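Putative short-chain dehydrogenase/reductase (Burkholderia xenovorans, PDB 5K9Z) probably catalyses NAD- or NADP-dependent oxidation of alcohol (CH-OH) groups, or the reverse reduction of carbonyls. Local coordinates at residues R33-E38 with L89-N94; L232-S237 with H246-D251. All coordinates share one frame; numbering follows the deposited sequence.

Both contacts pack the end of a helix against a strand of the same parallel sheet, and both are purely apolar. Contact 1 (33-38 with 89-94) is buried. It sets helix 26-37 on the central strand 91-94 through methionine, cysteine and valine. Contact 2 (232-237 with 246-251) sets helix 225-236 on the edge strand 247-250 and is only partly buried; a leucine there meets a second leucine and a tyrosine. The centres lie about 13 Å apart. The two helices touch: Val233 CG2 lies 3.7 Å from Met35 CG. Ala236 also approaches Cys91, so the helix of contact 2 borders the strand of contact 1.

Contact 1: residues R33-E38 with L89-N94; sequences RLMAQE and LDCMVN
Met35 reaches from helix 26-37 to Cys91 and Val93 of strand 91-94 with its terminal methyl. The contact is apolar and small, with 92 Å² buried over both segments. The methyl CE of Met35 lies 3.8 Å from Cys91 SG and 3.9 Å from Val93 CG2. These two strand residues, two positions apart, direct their CB atoms toward the helix, while Met92 between them points away. Met35 CG sits anti to the carbonyl carbon (chi1 -71°), and the chain then runs extended. This reach bridges a CA-CA separation of 9.9 Å between Met35 and Cys91. On the strand side, Val93 offers the methyl that lies beside its backbone N.

The surroundings of the methionine are also largely apolar. Ala18 of strand 17-21 touches both Met35 and Cys91, and Leu13 touches Met35. Polar interactions lie elsewhere: Arg33 forms a salt bridge with Glu58, and Glu38 one with Arg12.

Strands 17-21 and 91-94 are neighbours in the Rossmann-type sheet of the SDR fold, and helix 26-37 packs over them. With three buried residues meeting through methyl and sulfur atoms, the attraction here is dispersion and hydrophobic burial, without directional bonds.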
ATOM      1  N   ARG C  33      29.017   5.704   8.218  1.00 18.92           N
ATOM      2  CA  ARG C  33      29.434   6.805   9.081  1.00 21.49           C
ATOM      3  C   ARG C  33      28.597   6.856  10.356  1.00 25.06           C
ATOM      4  O   ARG C  33      29.136   6.977  11.460  1.00 27.77           O
ATOM      5  CB  ARG C  33      29.325   8.146   8.350  1.00 27.65           C
ATOM      6  CG  ARG C  33      30.322   8.351   7.253  1.00 37.96           C
ATOM      7  CD  ARG C  33      30.246   9.768   6.686  1.00 43.13           C
ATOM      8  NE  ARG C  33      30.329   9.728   5.228  1.00 47.14           N
ATOM      9  CZ  ARG C  33      31.436   9.968   4.534  1.00 49.35           C
ATOM     10  NH1 ARG C  33      31.415   9.894   3.205  1.00 50.00           N
ATOM     11  NH2 ARG C  33      32.561  10.281   5.166  1.00 47.54           N
ATOM     12  N   LEU C  34      27.270   6.801  10.224  1.00 22.70           N
ATOM     13  CA  LEU C  34      26.435   6.990  11.406  1.00 25.97           C
ATOM     14  C   LEU C  34      26.571   5.815  12.364  1.00 20.88           C
ATOM     15  O   LEU C  34      26.624   6.008  13.583  1.00 27.74           O
ATOM     16  CB  LEU C  34      24.974   7.200  11.015  1.00 23.17           C
ATOM     17  CG  LEU C  34      24.040   7.472  12.209  1.00 26.88           C
ATOM     18  CD1 LEU C  34      24.508   8.664  13.025  1.00 26.34           C
ATOM     19  CD2 LEU C  34      22.601   7.675  11.750  1.00 25.11           C
ATOM     20  N   MET C  35      26.634   4.596  11.838  1.00 20.32           N
ATOM     21  CA  MET C  35      26.788   3.438  12.717  1.00 24.03           C
ATOM     22  C   MET C  35      28.122   3.478  13.455  1.00 23.68           C
ATOM     23  O   MET C  35      28.191   3.145  14.645  1.00 25.15           O
ATOM     24  CB  MET C  35      26.638   2.148  11.921  1.00 21.24           C
ATOM     25  CG  MET C  35      25.196   1.906  11.471  1.00 20.53           C
ATOM     26  SD  MET C  35      24.985   0.266  10.740  1.00 22.95           S
ATOM     27  CE  MET C  35      23.197   0.150  10.710  1.00 20.44           C
ATOM     28  N   ALA C  36      29.187   3.913  12.775  1.00 25.24           N
ATOM     29  CA  ALA C  36      30.469   4.106  13.450  1.00 24.94           C
ATOM     30  C   ALA C  36      30.358   5.169  14.538  1.00 25.86           C
ATOM     31  O   ALA C  36      30.875   4.995  15.645  1.00 28.04           O
ATOM     32  CB  ALA C  36      31.549   4.484  12.435  1.00 27.07           C
ATOM     33  N   GLN C  37      29.699   6.287  14.229  1.00 27.55           N
ATOM     34  CA  GLN C  37      29.461   7.334  15.218  1.00 29.66           C
ATOM     35  C   GLN C  37      28.639   6.828  16.398  1.00 29.94           C
ATOM     36  O   GLN C  37      28.827   7.290  17.531  1.00 33.21           O
ATOM     37  CB  GLN C  37      28.775   8.514  14.537  1.00 32.35           C
ATOM     38  CG  GLN C  37      28.503   9.713  15.415  1.00 47.60           C
ATOM     39  CD  GLN C  37      27.747  10.787  14.660  1.00 62.43           C
ATOM     40  OE1 GLN C  37      27.997  11.008  13.470  1.00 70.02           O
ATOM     41  NE2 GLN C  37      26.804  11.444  15.332  1.00 63.65           N
ATOM     42  N   GLU C  38      27.719   5.892  16.159  1.00 33.28           N
ATOM     43  CA  GLU C  38      26.926   5.301  17.233  1.00 37.79           C
ATOM     44  C   GLU C  38      27.679   4.195  17.965  1.00 30.95           C
ATOM     45  O   GLU C  38      27.074   3.485  18.775  1.00 30.58           O
ATOM     46  CB  GLU C  38      25.595   4.768  16.685  1.00 29.10           C
ATOM     47  CG  GLU C  38      24.651   5.860  16.149  1.00 31.87           C
ATOM     48  CD  GLU C  38      23.797   6.540  17.229  1.00 38.97           C
ATOM     49  OE1 GLU C  38      23.109   7.527  16.892  1.00 41.58           O
ATOM     50  OE2 GLU C  38      23.809   6.101  18.401  1.00 36.17           O
ATOM     51  N   LEU C  89      28.506 -10.942  14.286  1.00 21.13           N
ATOM     52  CA  LEU C  89      27.827 -10.011  13.388  1.00 19.92           C
ATOM     53  C   LEU C  89      26.476  -9.650  13.998  1.00 21.40           C
ATOM     54  O   LEU C  89      25.646 -10.533  14.240  1.00 21.35           O
ATOM     55  CB  LEU C  89      27.628 -10.610  11.999  1.00 19.68           C
ATOM     56  CG  LEU C  89      26.950  -9.682  10.993  1.00 21.44           C
ATOM     57  CD1 LEU C  89      27.790  -8.423  10.755  1.00 21.76           C
ATOM     58  CD2 LEU C  89      26.692 -10.420   9.691  1.00 21.66           C
ATOM     59  N   ASP C  90      26.267  -8.366  14.275  1.00 17.71           N
ATOM     60  CA  ASP C  90      25.031  -7.936  14.920  1.00 17.67           C
ATOM     61  C   ASP C  90      24.030  -7.326  13.960  1.00 25.79           C
ATOM     62  O   ASP C  90      22.822  -7.433  14.189  1.00 16.97           O
ATOM     63  CB  ASP C  90      25.341  -6.928  16.017  1.00 20.22           C
ATOM     64  CG  ASP C  90      26.178  -7.529  17.109  1.00 28.98           C
ATOM     65  OD1 ASP C  90      25.661  -8.433  17.793  1.00 32.60           O
ATOM     66  OD2 ASP C  90      27.335  -7.095  17.294  1.00 27.69           O
ATOM     67  N   CYS C  91      24.504  -6.678  12.902  1.00 22.96           N
ATOM     68  CA  CYS C  91      23.623  -5.966  11.995  1.00 20.14           C
ATOM     69  C   CYS C  91      24.140  -6.139  10.577  1.00 19.44           C
ATOM     70  O   CYS C  91      25.335  -5.970  10.327  1.00 18.49           O
ATOM     71  CB  CYS C  91      23.534  -4.478  12.362  1.00 17.37           C
ATOM     72  SG  CYS C  91      22.478  -3.549  11.228  1.00 23.21           S
ATOM     73  N   MET C  92      23.252  -6.524   9.667  1.00 15.53           N
ATOM     74  CA  MET C  92      23.564  -6.635   8.247  1.00 15.22           C
ATOM     75  C   MET C  92      22.728  -5.617   7.484  1.00 18.29           C
ATOM     76  O   MET C  92      21.511  -5.558   7.675  1.00 19.63           O
ATOM     77  CB  MET C  92      23.258  -8.037   7.735  1.00 17.86           C
ATOM     78  CG  MET C  92      23.439  -8.194   6.234  1.00 16.60           C
ATOM     79  SD  MET C  92      25.176  -8.285   5.798  1.00 23.08           S
ATOM     80  CE  MET C  92      25.099  -8.670   4.045  1.00 23.26           C
ATOM     81  N   VAL C  93      23.354  -4.836   6.606  1.00 16.98           N
ATOM     82  CA  VAL C  93      22.628  -3.855   5.798  1.00 14.58           C
ATOM     83  C   VAL C  93      22.813  -4.209   4.326  1.00 14.35           C
ATOM     84  O   VAL C  93      23.901  -4.039   3.765  1.00 15.17           O
ATOM     85  CB  VAL C  93      23.078  -2.418   6.089  1.00 19.02           C
ATOM     86  CG1 VAL C  93      22.277  -1.431   5.235  1.00 15.56           C
ATOM     87  CG2 VAL C  93      22.863  -2.086   7.558  1.00 17.75           C
ATOM     88  N   ASN C  94      21.749  -4.700   3.694  1.00 14.06           N
ATOM     89  CA  ASN C  94      21.757  -5.013   2.266  1.00 13.89           C
ATOM     90  C   ASN C  94      21.397  -3.745   1.516  1.00 22.32           C
ATOM     91  O   ASN C  94      20.225  -3.375   1.439  1.00 14.29           O
ATOM     92  CB  ASN C  94      20.766  -6.117   1.939  1.00 15.39           C
ATOM     93  CG  ASN C  94      21.068  -7.390   2.672  1.00 20.39           C
ATOM     94  OD1 ASN C  94      22.174  -7.916   2.574  1.00 17.08           O
ATOM     95  ND2 ASN C  94      20.101  -7.878   3.445  1.00 19.83           N
TER

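Contact 2: residues L232-S237 with H246-D251; sequences LVYLAS and HTLVVD
Leu248 brings one methyl, CD2, against two neighbouring residues of helix 225-236. The well-packed part is with Leu235, which is buried and gives up 47 Å² to the strand. Its branch carbon CG lies 4.1 Å from Leu248 CD2. Both leucines point their CB atoms across the contact. Leu235 CA and Leu248 CA, the nearest CA pair across the two segments, are 8.6 Å apart. In Leu248, CG is anti to the backbone N (chi1 175°) and CD2 extends away from CA, which carries this methyl out to the helix. Leu235 also rests on Asn187 and Val189 of strand 184-191 and on Leu144 of strand 141-146. The helix end that carries Leu235 and Tyr234 is closed by its own bonds. Ser237 OG donates to Tyr234 O at 2.7 Å, with a C=O...OG angle of 129° and the donor tilted 19° from the carbonyl plane. Ser237 N, at 3.1 Å, gives Tyr234 O a second donor.

Strand 247-250 is the seventh and last strand in the 3-2-1-4-5-6-7 order of the SDR sheet. It runs parallel to strand 184-191 and bonds to it through the backbone of Leu248 with Ala188 and Ala190. Helix 225-236 precedes the strand and packs on one face of the sheet, joined to it by a short link without regular structure.

The outer side is partly exposed. Tyr234 gives up just 15 Å² to the strand, and its ring atom CD2 meets Leu248 CD2 at 4.2 Å. The methyl approaches the ring obliquely, and the two side chains cross at about a right angle. His246 is exposed. Its CB points toward the helix, but His246 CD2 comes no nearer than 5.2 Å to Leu235 CD2. Tyr234, His246 and Leu248 each touch a crystal neighbour.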
ATOM      1  N   LEU C 232      17.807   3.387   9.505  1.00 14.37           N
ATOM      2  CA  LEU C 232      18.437   2.092   9.696  1.00 17.94           C
ATOM      3  C   LEU C 232      18.978   1.949  11.110  1.00 16.36           C
ATOM      4  O   LEU C 232      18.876   0.878  11.714  1.00 16.67           O
ATOM      5  CB  LEU C 232      19.560   1.908   8.671  1.00 13.67           C
ATOM      6  CG  LEU C 232      19.081   1.738   7.236  1.00 18.74           C
ATOM      7  CD1 LEU C 232      20.221   2.005   6.284  1.00 18.80           C
ATOM      8  CD2 LEU C 232      18.534   0.318   7.020  1.00 17.69           C
ATOM      9  N   VAL C 233      19.592   3.005  11.647  1.00 18.43           N
ATOM     10  CA  VAL C 233      20.100   2.910  13.014  1.00 21.72           C
ATOM     11  C   VAL C 233      18.939   2.741  13.991  1.00 19.79           C
ATOM     12  O   VAL C 233      19.002   1.915  14.908  1.00 17.07           O
ATOM     13  CB  VAL C 233      20.990   4.123  13.353  1.00 22.87           C
ATOM     14  CG1 VAL C 233      21.260   4.196  14.853  1.00 18.61           C
ATOM     15  CG2 VAL C 233      22.327   4.011  12.598  1.00 19.25           C
ATOM     16  N   TYR C 234      17.842   3.482  13.784  1.00 18.45           N
ATOM     17  CA  TYR C 234      16.647   3.238  14.596  1.00 21.33           C
ATOM     18  C   TYR C 234      16.247   1.759  14.555  1.00 21.18           C
ATOM     19  O   TYR C 234      16.054   1.124  15.603  1.00 14.80           O
ATOM     20  CB  TYR C 234      15.476   4.108  14.143  1.00 13.50           C
ATOM     21  CG  TYR C 234      14.175   3.660  14.781  1.00 14.54           C
ATOM     22  CD1 TYR C 234      13.942   3.840  16.144  1.00 15.70           C
ATOM     23  CD2 TYR C 234      13.201   3.012  14.029  1.00 16.64           C
ATOM     24  CE1 TYR C 234      12.755   3.404  16.738  1.00 16.55           C
ATOM     25  CE2 TYR C 234      12.025   2.565  14.607  1.00 16.01           C
ATOM     26  CZ  TYR C 234      11.802   2.770  15.953  1.00 16.85           C
ATOM     27  OH  TYR C 234      10.626   2.317  16.510  1.00 17.94           O
ATOM     28  N   LEU C 235      16.144   1.188  13.352  1.00 17.86           N
ATOM     29  CA  LEU C 235      15.713  -0.203  13.248  1.00 19.24           C
ATOM     30  C   LEU C 235      16.712  -1.169  13.881  1.00 21.39           C
ATOM     31  O   LEU C 235      16.307  -2.230  14.378  1.00 18.85           O
ATOM     32  CB  LEU C 235      15.452  -0.585  11.790  1.00 19.53           C
ATOM     33  CG  LEU C 235      14.203   0.001  11.124  1.00 18.78           C
ATOM     34  CD1 LEU C 235      14.137  -0.383   9.661  1.00 15.62           C
ATOM     35  CD2 LEU C 235      12.937  -0.435  11.843  1.00 15.20           C
ATOM     36  N   ALA C 236      18.010  -0.838  13.877  1.00 21.02           N
ATOM     37  CA  ALA C 236      18.999  -1.725  14.492  1.00 21.42           C
ATOM     38  C   ALA C 236      19.087  -1.557  16.005  1.00 24.14           C
ATOM     39  O   ALA C 236      19.638  -2.433  16.687  1.00 20.16           O
ATOM     40  CB  ALA C 236      20.383  -1.501  13.891  1.00 18.73           C
ATOM     41  N   SER C 237      18.555  -0.464  16.542  1.00 17.80           N
ATOM     42  CA  SER C 237      18.734  -0.147  17.946  1.00 22.98           C
ATOM     43  C   SER C 237      17.819  -1.013  18.808  1.00 21.94           C
ATOM     44  O   SER C 237      16.858  -1.615  18.329  1.00 15.96           O
ATOM     45  CB  SER C 237      18.445   1.338  18.203  1.00 21.45           C
ATOM     46  OG  SER C 237      17.052   1.618  18.108  1.00 22.32           O
ATOM     47  N   HIS C 246       9.032  -5.087   9.078  1.00 12.64           N
ATOM     48  CA  HIS C 246       8.387  -3.817   8.754  1.00 12.91           C
ATOM     49  C   HIS C 246       9.122  -3.127   7.616  1.00 14.11           C
ATOM     50  O   HIS C 246      10.333  -3.286   7.452  1.00 12.61           O
ATOM     51  CB  HIS C 246       8.359  -2.894   9.976  1.00 12.08           C
ATOM     52  CG  HIS C 246       7.677  -1.575   9.733  1.00 12.59           C
ATOM     53  ND1 HIS C 246       6.376  -1.475   9.292  1.00 17.68           N
ATOM     54  CD2 HIS C 246       8.127  -0.305   9.865  1.00 15.76           C
ATOM     55  CE1 HIS C 246       6.047  -0.199   9.173  1.00 18.03           C
ATOM     56  NE2 HIS C 246       7.091   0.534   9.520  1.00 15.01           N
ATOM     57  N   THR C 247       8.383  -2.352   6.835  1.00 13.67           N
ATOM     58  CA  THR C 247       8.989  -1.505   5.807  1.00 16.49           C
ATOM     59  C   THR C 247       8.838  -0.064   6.268  1.00 15.60           C
ATOM     60  O   THR C 247       7.745   0.508   6.202  1.00 11.89           O
ATOM     61  CB  THR C 247       8.357  -1.728   4.442  1.00 17.34           C
ATOM     62  OG1 THR C 247       8.564  -3.087   4.052  1.00 15.52           O
ATOM     63  CG2 THR C 247       9.016  -0.798   3.381  1.00 18.57           C
ATOM     64  N   LEU C 248       9.928   0.507   6.765  1.00 14.16           N
ATOM     65  CA  LEU C 248       9.900   1.879   7.246  1.00 14.11           C
ATOM     66  C   LEU C 248      10.060   2.808   6.044  1.00 15.84           C
ATOM     67  O   LEU C 248      11.132   2.864   5.433  1.00 15.58           O
ATOM     68  CB  LEU C 248      10.998   2.090   8.280  1.00 14.97           C
ATOM     69  CG  LEU C 248      11.226   3.487   8.832  1.00 16.74           C
ATOM     70  CD1 LEU C 248       9.920   4.126   9.235  1.00 15.66           C
ATOM     71  CD2 LEU C 248      12.175   3.395  10.017  1.00 18.24           C
ATOM     72  N   VAL C 249       8.988   3.514   5.689  1.00 18.23           N
ATOM     73  CA  VAL C 249       8.947   4.334   4.476  1.00 18.12           C
ATOM     74  C   VAL C 249       9.385   5.753   4.819  1.00 19.94           C
ATOM     75  O   VAL C 249       8.886   6.354   5.785  1.00 13.79           O
ATOM     76  CB  VAL C 249       7.541   4.332   3.853  1.00 12.99           C
ATOM     77  CG1 VAL C 249       7.475   5.278   2.639  1.00 17.04           C
ATOM     78  CG2 VAL C 249       7.098   2.910   3.492  1.00 12.92           C
ATOM     79  N   VAL C 250      10.318   6.291   4.031  1.00 14.25           N
ATOM     80  CA  VAL C 250      10.854   7.634   4.252  1.00 15.42           C
ATOM     81  C   VAL C 250      10.699   8.364   2.922  1.00 16.25           C
ATOM     82  O   VAL C 250      11.630   8.415   2.117  1.00 16.84           O
ATOM     83  CB  VAL C 250      12.319   7.620   4.716  1.00 14.12           C
ATOM     84  CG1 VAL C 250      12.773   9.036   5.110  1.00 17.31           C
ATOM     85  CG2 VAL C 250      12.530   6.625   5.875  1.00 13.20           C
ATOM     86  N   ASP C 251       9.502   8.950   2.687  1.00 15.24           N
ATOM     87  CA  ASP C 251       9.199   9.479   1.359  1.00 22.12           C
ATOM     88  C   ASP C 251       8.335  10.737   1.405  1.00 16.91           C
ATOM     89  O   ASP C 251       7.661  11.037   0.418  1.00 17.75           O
ATOM     90  CB  ASP C 251       8.494   8.390   0.512  1.00 22.73           C
ATOM     91  CG  ASP C 251       7.023   8.160   0.923  1.00 25.36           C
ATOM     92  OD1 ASP C 251       6.606   8.521   2.048  1.00 22.58           O
ATOM     93  OD2 ASP C 251       6.278   7.575   0.116  1.00 23.00           O
TER